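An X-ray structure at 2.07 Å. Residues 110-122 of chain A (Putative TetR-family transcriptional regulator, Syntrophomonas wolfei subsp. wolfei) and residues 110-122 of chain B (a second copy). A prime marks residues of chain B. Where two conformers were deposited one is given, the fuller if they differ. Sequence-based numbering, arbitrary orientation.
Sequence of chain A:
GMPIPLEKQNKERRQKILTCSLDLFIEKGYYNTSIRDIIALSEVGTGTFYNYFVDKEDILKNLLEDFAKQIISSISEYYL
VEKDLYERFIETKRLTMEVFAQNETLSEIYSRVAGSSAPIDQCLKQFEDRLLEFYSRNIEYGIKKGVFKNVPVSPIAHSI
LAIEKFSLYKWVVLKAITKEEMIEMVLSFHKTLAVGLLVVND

Chain A (110-122) YSRVAGSSAPIDQ
Chain B 110-122: YSRVAGSSAPIDQ

Contact between residues 110-122 of two copies of a putative TetR-family regulator, related by an exact two-fold axis, so that each interaction off the axis occurs twice. In each chain the end of one helix passes through a type II turn, Val113 to Ser116, into a second helix that begins at Ala118 with Ser117 as N-cap. The turn is closed by Ser116 N to Val113 O (3.1 Å), and Ser116 OG, with chi1 p, donates to the same Val113 O at 2.6 Å. Ala114 (phi/psi -57/131) and Gly115 (75/8) occupy the turn's central positions. The loops meet with Arg112 CA 4.2 Å from Gly115′ CA and Gly115 CA 4.2 Å from Arg112′ CA, so the two segments pair in opposite directions, and together the stretches bury 354 Å².

Gly115 CA lies 4.0 Å from Ser111′ O. Its positive phi favours glycine, and the partner leaves no room for more: an ideal CB would point toward chain B and clash with Ser111′ O at 2.5 Å and Arg112′ CA at 3.0 Å. Ala114 directs its small methyl sideways.

Arg112 leaves its backbone sideways, but an extended chain (chi1 m, chi2 t, chi3 t, chi4 -77°) brings its end across, where NH1 donates to Gly115′ O at 2.9 Å (angle 134°), with this acceptor near the guanidinium plane. Arginine suits the place by combining reach with a terminal donor, and it has the largest covered area in its stretch.

Arg112 NH1 lies 4.3 Å from Asp121′ OD2, too far for a salt bridge. The CA-to-CB bond of Asp121 (chi1 m, chi2 -45°) points toward the partner, yet the carboxylate braces its own turn, OD1 accepting from Gly115 N at 2.7 Å (158°).

The carbonyls Ala114 O and Ala114′ O approach to 4.2 Å. Water 1 bridges the chains, donating to Ala114′ O at 3.0 Å and, weakly, to Ser111 O at 2.9 Å; water 2 is its symmetry counterpart.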

ATOM      1  N   TYR A 110      11.713  -2.137  -1.084  1.00 20.02           N
ATOM      2  CA  TYR A 110      10.574  -1.306  -1.530  1.00 21.42           C
ATOM      3  C   TYR A 110       9.364  -1.426  -0.623  1.00 23.99           C
ATOM      4  O   TYR A 110       8.687  -0.427  -0.344  1.00 27.90           O
ATOM      5  CB  TYR A 110      10.222  -1.697  -2.957  1.00 24.32           C
ATOM      6  CG  TYR A 110       8.959  -1.133  -3.540  1.00 24.98           C
ATOM      7  CD1 TYR A 110       8.713   0.253  -3.565  1.00 27.68           C
ATOM      8  CD2 TYR A 110       8.022  -1.988  -4.147  1.00 35.44           C
ATOM      9  CE1 TYR A 110       7.534   0.759  -4.147  1.00 27.63           C
ATOM     10  CE2 TYR A 110       6.857  -1.483  -4.736  1.00 27.60           C
ATOM     11  CZ  TYR A 110       6.635  -0.104  -4.736  1.00 32.46           C
ATOM     12  OH  TYR A 110       5.493   0.386  -5.307  1.00 35.46           O
ATOM     13  N   SER A 111       9.095  -2.651  -0.172  1.00 25.18           N
ATOM     14  CA  SER A 111       7.913  -2.975   0.635  1.00 27.07           C
ATOM     15  C   SER A 111       8.091  -2.666   2.098  1.00 27.72           C
ATOM     16  O   SER A 111       7.126  -2.712   2.856  1.00 27.05           O
ATOM     17  CB  SER A 111       7.568  -4.470   0.508  1.00 27.11           C
ATOM     18  OG  SER A 111       7.292  -4.819  -0.837  1.00 22.19           O
ATOM     19  N   ARG A 112       9.315  -2.385   2.507  1.00 24.63           N
ATOM     20  CA  ARG A 112       9.598  -2.108   3.913  1.00 26.63           C
ATOM     21  C   ARG A 112       9.835  -0.620   4.220  1.00 28.63           C
ATOM     22  O   ARG A 112       9.503  -0.178   5.298  1.00 28.48           O
ATOM     23  CB  ARG A 112      10.805  -2.908   4.382  1.00 26.50           C
ATOM     24  CG  ARG A 112      10.550  -4.402   4.498  1.00 26.18           C
ATOM     25  CD  ARG A 112      11.742  -5.089   5.180  1.00 33.06           C
ATOM     26  NE  ARG A 112      11.432  -6.488   5.482  1.00 33.55           N
ATOM     27  CZ  ARG A 112      10.668  -6.881   6.498  1.00 39.04           C
ATOM     28  NH1 ARG A 112      10.129  -5.982   7.324  1.00 35.07           N
ATOM     29  NH2 ARG A 112      10.431  -8.178   6.687  1.00 36.42           N
ATOM     30  N   VAL A 113      10.408   0.133   3.284  1.00 27.75           N
ATOM     31  CA  VAL A 113      10.828   1.495   3.598  1.00 28.29           C
ATOM     32  C   VAL A 113       9.798   2.593   3.265  1.00 29.03           C
ATOM     33  O   VAL A 113      10.031   3.754   3.588  1.00 26.50           O
ATOM     34  CB  VAL A 113      12.180   1.844   2.947  1.00 26.32           C
ATOM     35  CG1 VAL A 113      13.272   0.811   3.365  1.00 27.11           C
ATOM     36  CG2 VAL A 113      12.033   2.040   1.432  1.00 21.97           C
ATOM     37  N   ALA A 114       8.678   2.234   2.639  1.00 28.64           N
ATOM     38  CA  ALA A 114       7.594   3.196   2.354  1.00 27.86           C
ATOM     39  C   ALA A 114       7.083   3.877   3.607  1.00 29.01           C
ATOM     40  O   ALA A 114       6.829   3.201   4.593  1.00 34.29           O
ATOM     41  CB  ALA A 114       6.449   2.493   1.631  1.00 26.03           C
ATOM     42  N   GLY A 115       6.974   5.218   3.578  1.00 28.87           N
ATOM     43  CA  GLY A 115       6.548   6.036   4.733  1.00 27.00           C
ATOM     44  C   GLY A 115       7.554   6.248   5.842  1.00 26.65           C
ATOM     45  O   GLY A 115       7.215   6.794   6.900  1.00 24.27           O
ATOM     46  N   SER A 116       8.796   5.816   5.620  1.00 26.40           N
ATOM     47  CA  SER A 116       9.826   5.830   6.669  1.00 25.83           C
ATOM     48  C   SER A 116      10.410   7.234   6.907  1.00 27.65           C
ATOM     49  O   SER A 116      10.666   7.614   8.048  1.00 26.67           O
ATOM     50  CB  SER A 116      10.939   4.816   6.339  1.00 28.12           C
ATOM     51  OG  SER A 116      11.648   5.137   5.136  1.00 22.71           O
ATOM     52  N   SER A 117      10.667   7.994   5.841  1.00 26.47           N
ATOM     53  CA  SER A 117      11.156   9.383   5.980  1.00 23.97           C
ATOM     54  C   SER A 117      10.935  10.099   4.684  1.00 24.12           C
ATOM     55  O   SER A 117      10.762   9.445   3.665  1.00 21.77           O
ATOM     56  CB  SER A 117      12.647   9.418   6.313  1.00 25.55           C
ATOM     57  OG  SER A 117      13.455   9.075   5.201  1.00 20.60           O
ATOM     58  N   ALA A 118      10.956  11.436   4.698  1.00 23.90           N
ATOM     59  CA  ALA A 118      10.632  12.191   3.482  1.00 23.68           C
ATOM     60  C   ALA A 118      11.651  11.988   2.359  1.00 23.63           C
ATOM     61  O   ALA A 118      11.263  11.886   1.200  1.00 25.05           O
ATOM     62  CB  ALA A 118      10.431  13.671   3.758  1.00 21.55           C
ATOM     63  N   PRO A 119      12.953  11.899   2.683  1.00 23.47           N
ATOM     64  CA  PRO A 119      13.853  11.673   1.531  1.00 21.29           C
ATOM     65  C   PRO A 119      13.642  10.328   0.832  1.00 21.72           C
ATOM     66  O   PRO A 119      13.782  10.233  -0.384  1.00 23.46           O
ATOM     67  CB  PRO A 119      15.251  11.742   2.155  1.00 17.97           C
ATOM     68  CG  PRO A 119      15.092  12.672   3.272  1.00 19.63           C
ATOM     69  CD  PRO A 119      13.715  12.331   3.870  1.00 25.06           C
ATOM     70  N   ILE A 120      13.336   9.294   1.603  1.00 22.43           N
ATOM     71  CA  ILE A 120      13.141   7.939   1.026  1.00 22.58           C
ATOM     72  C   ILE A 120      11.789   7.888   0.328  1.00 22.75           C
ATOM     73  O   ILE A 120      11.686   7.382  -0.796  1.00 22.17           O
ATOM     74  CB  ILE A 120      13.328   6.862   2.095  1.00 21.18           C
ATOM     75  CG1 ILE A 120      14.836   6.649   2.326  1.00 19.74           C
ATOM     76  CG2 ILE A 120      12.681   5.540   1.674  1.00 22.73           C
ATOM     77  CD1 ILE A 120      15.611   7.840   2.890  1.00 17.56           C
ATOM     78  N   ASP A 121      10.773   8.491   0.948  1.00 23.80           N
ATOM     79  CA  ASP A 121       9.482   8.647   0.263  1.00 26.81           C
ATOM     80  C   ASP A 121       9.583   9.454  -1.045  1.00 26.11           C
ATOM     81  O   ASP A 121       8.941   9.099  -2.038  1.00 29.40           O
ATOM     82  CB  ASP A 121       8.433   9.203   1.208  1.00 26.36           C
ATOM     83  CG  ASP A 121       7.891   8.135   2.152  1.00 31.90           C
ATOM     84  OD1 ASP A 121       7.583   7.005   1.679  1.00 30.75           O
ATOM     85  OD2 ASP A 121       7.742   8.436   3.355  1.00 33.08           O
ATOM     86  N   GLN A 122      10.420  10.494  -1.087  1.00 26.57           N
ATOM     87  CA  GLN A 122      10.689  11.225  -2.338  0.50 26.46           C
ATOM     88  C   GLN A 122      11.233  10.240  -3.394  1.00 24.85           C
ATOM     89  O   GLN A 122      10.867  10.305  -4.542  1.00 24.34           O
ATOM     90  CB  GLN A 122      11.679  12.408  -2.124  0.50 26.28           C
ATOM     91  CG  GLN A 122      11.101  13.683  -1.404  0.50 28.94           C
ATOM     92  CD  GLN A 122      12.168  14.731  -0.953  0.50 34.66           C
ATOM     93  OE1 GLN A 122      11.815  15.793  -0.422  0.50 27.79           O
ATOM     94  NE2 GLN A 122      13.456  14.437  -1.177  0.50 33.73           N
TER
ATOM     95  N   TYR B 110      -0.236   4.594  11.035  1.00 20.02           N
ATOM     96  CA  TYR B 110      -0.596   3.441  10.181  1.00 21.42           C
ATOM     97  C   TYR B 110       0.114   3.456   8.841  1.00 23.99           C
ATOM     98  O   TYR B 110       0.544   2.403   8.348  1.00 27.90           O
ATOM     99  CB  TYR B 110      -2.105   3.434   9.994  1.00 24.32           C
ATOM    100  CG  TYR B 110      -2.676   2.478   8.987  1.00 24.98           C
ATOM    101  CD1 TYR B 110      -2.398   1.099   9.041  1.00 27.68           C
ATOM    102  CD2 TYR B 110      -3.570   2.941   8.006  1.00 35.44           C
ATOM    103  CE1 TYR B 110      -2.971   0.217   8.103  1.00 27.63           C
ATOM    104  CE2 TYR B 110      -4.150   2.062   7.083  1.00 27.60           C
ATOM    105  CZ  TYR B 110      -3.846   0.701   7.154  1.00 32.46           C
ATOM    106  OH  TYR B 110      -4.409  -0.153   6.247  1.00 35.46           O
ATOM    107  N   SER B 111       0.227   4.646   8.255  1.00 25.18           N
ATOM    108  CA  SER B 111       0.795   4.838   6.915  1.00 27.07           C
ATOM    109  C   SER B 111       2.301   4.890   6.912  1.00 27.72           C
ATOM    110  O   SER B 111       2.912   4.860   5.847  1.00 27.05           O
ATOM    111  CB  SER B 111       0.278   6.148   6.295  1.00 27.11           C
ATOM    112  OG  SER B 111      -1.133   6.137   6.176  1.00 22.19           O
ATOM    113  N   ARG B 112       2.899   4.999   8.084  1.00 24.63           N
ATOM    114  CA  ARG B 112       4.353   5.093   8.183  1.00 26.63           C
ATOM    115  C   ARG B 112       5.030   3.802   8.669  1.00 28.63           C
ATOM    116  O   ARG B 112       6.138   3.526   8.265  1.00 28.48           O
ATOM    117  CB  ARG B 112       4.751   6.239   9.106  1.00 26.50           C
ATOM    118  CG  ARG B 112       4.479   7.619   8.533  1.00 26.18           C
ATOM    119  CD  ARG B 112       5.107   8.695   9.429  1.00 33.06           C
ATOM    120  NE  ARG B 112       5.031  10.011   8.792  1.00 33.55           N
ATOM    121  CZ  ARG B 112       5.831  10.413   7.808  1.00 39.04           C
ATOM    122  NH1 ARG B 112       6.782   9.602   7.338  1.00 35.07           N
ATOM    123  NH2 ARG B 112       5.678  11.626   7.280  1.00 36.42           N
ATOM    124  N   VAL B 113       4.372   3.031   9.531  1.00 27.75           N
ATOM    125  CA  VAL B 113       5.046   1.902  10.166  1.00 28.29           C
ATOM    126  C   VAL B 113       4.870   0.547   9.453  1.00 29.03           C
ATOM    127  O   VAL B 113       5.485  -0.433   9.865  1.00 26.50           O
ATOM    128  CB  VAL B 113       4.654   1.759  11.649  1.00 26.32           C
ATOM    129  CG1 VAL B 113       4.934   3.085  12.420  1.00 27.11           C
ATOM    130  CG2 VAL B 113       3.223   1.225  11.795  1.00 21.97           C
ATOM    131  N   ALA B 114       4.055   0.492   8.401  1.00 28.64           N
ATOM    132  CA  ALA B 114       3.887  -0.738   7.601  1.00 27.86           C
ATOM    133  C   ALA B 114       5.201  -1.247   7.044  1.00 29.01           C
ATOM    134  O   ALA B 114       5.962  -0.463   6.498  1.00 34.29           O
ATOM    135  CB  ALA B 114       2.894  -0.494   6.469  1.00 26.03           C
ATOM    136  N   GLY B 115       5.480  -2.552   7.220  1.00 28.87           N
ATOM    137  CA  GLY B 115       6.741  -3.191   6.790  1.00 27.00           C
ATOM    138  C   GLY B 115       7.974  -2.924   7.622  1.00 26.65           C
ATOM    139  O   GLY B 115       9.087  -3.305   7.234  1.00 24.27           O
ATOM    140  N   SER B 116       7.797  -2.264   8.768  1.00 26.40           N
ATOM    141  CA  SER B 116       8.928  -1.816   9.592  1.00 25.83           C
ATOM    142  C   SER B 116       9.558  -2.960  10.407  1.00 27.65           C
ATOM    143  O   SER B 116      10.779  -3.023  10.545  1.00 26.67           O
ATOM    144  CB  SER B 116       8.495  -0.656  10.511  1.00 28.12           C
ATOM    145  OG  SER B 116       7.490  -1.041  11.457  1.00 22.71           O
ATOM    146  N   SER B 117       8.740  -3.840  10.986  1.00 26.47           N
ATOM    147  CA  SER B 117       9.259  -5.013  11.722  1.00 23.97           C
ATOM    148  C   SER B 117       8.155  -6.013  11.868  1.00 24.12           C
ATOM    149  O   SER B 117       6.997  -5.643  11.733  1.00 21.77           O
ATOM    150  CB  SER B 117       9.757  -4.622  13.113  1.00 25.55           C
ATOM    151  OG  SER B 117       8.694  -4.334  14.003  1.00 20.60           O
ATOM    152  N   ALA B 118       8.489  -7.273  12.162  1.00 23.90           N
ATOM    153  CA  ALA B 118       7.459  -8.318  12.204  1.00 23.68           C
ATOM    154  C   ALA B 118       6.443  -8.114  13.329  1.00 23.63           C
ATOM    155  O   ALA B 118       5.257  -8.350  13.123  1.00 25.05           O
ATOM    156  CB  ALA B 118       8.056  -9.714  12.271  1.00 21.55           C
ATOM    157  N   PRO B 119       6.881  -7.654  14.514  1.00 23.47           N
ATOM    158  CA  PRO B 119       5.816  -7.462  15.523  1.00 21.29           C
ATOM    159  C   PRO B 119       4.798  -6.381  15.158  1.00 21.72           C
ATOM    160  O   PRO B 119       3.618  -6.508  15.471  1.00 23.46           O
ATOM    161  CB  PRO B 119       6.593  -7.065  16.785  1.00 17.97           C
ATOM    162  CG  PRO B 119       7.874  -7.757  16.640  1.00 19.63           C
ATOM    163  CD  PRO B 119       8.214  -7.636  15.144  1.00 25.06           C
ATOM    164  N   ILE B 120       5.261  -5.313  14.522  1.00 22.43           N
ATOM    165  CA  ILE B 120       4.361  -4.192  14.149  1.00 22.58           C
ATOM    166  C   ILE B 120       3.523  -4.611  12.948  1.00 22.75           C
ATOM    167  O   ILE B 120       2.306  -4.387  12.929  1.00 22.17           O
ATOM    168  CB  ILE B 120       5.156  -2.906  13.932  1.00 21.18           C
ATOM    169  CG1 ILE B 120       5.498  -2.297  15.305  1.00 19.74           C
ATOM    170  CG2 ILE B 120       4.362  -1.892  13.104  1.00 22.73           C
ATOM    171  CD1 ILE B 120       6.413  -3.125  16.206  1.00 17.56           C
ATOM    172  N   ASP B 121       4.150  -5.296  11.991  1.00 23.80           N
ATOM    173  CA  ASP B 121       3.380  -5.894  10.890  1.00 26.81           C
ATOM    174  C   ASP B 121       2.322  -6.906  11.368  1.00 26.11           C
ATOM    175  O   ASP B 121       1.207  -6.926  10.837  1.00 29.40           O
ATOM    176  CB  ASP B 121       4.306  -6.476   9.838  1.00 26.36           C
ATOM    177  CG  ASP B 121       4.903  -5.397   8.940  1.00 31.90           C
ATOM    178  OD1 ASP B 121       4.142  -4.496   8.487  1.00 30.75           O
ATOM    179  OD2 ASP B 121       6.117  -5.469   8.662  1.00 33.08           O
ATOM    180  N   GLN B 122       2.624  -7.702  12.397  1.00 26.57           N
ATOM    181  CA  GLN B 122       1.622  -8.590  13.012  0.50 26.46           C
ATOM    182  C   GLN B 122       0.430  -7.744  13.506  1.00 24.85           C
ATOM    183  O   GLN B 122      -0.704  -8.129  13.354  1.00 24.34           O
ATOM    184  CB  GLN B 122       2.222  -9.433  14.176  0.50 26.28           C
ATOM    185  CG  GLN B 122       3.154 -10.631  13.764  0.50 28.94           C
ATOM    186  CD  GLN B 122       3.959 -11.279  14.936  0.50 34.66           C
ATOM    187  OE1 GLN B 122       4.684 -12.262  14.727  0.50 27.79           O
ATOM    188  NE2 GLN B 122       3.818 -10.739  16.155  0.50 33.73           N
TER
HETATM  189  O   HOH W   1       6.741   0.026   3.676  1.00 31.12           O
HETATM  190  O   HOH W   2       4.311   2.340   5.907  1.00 31.12           O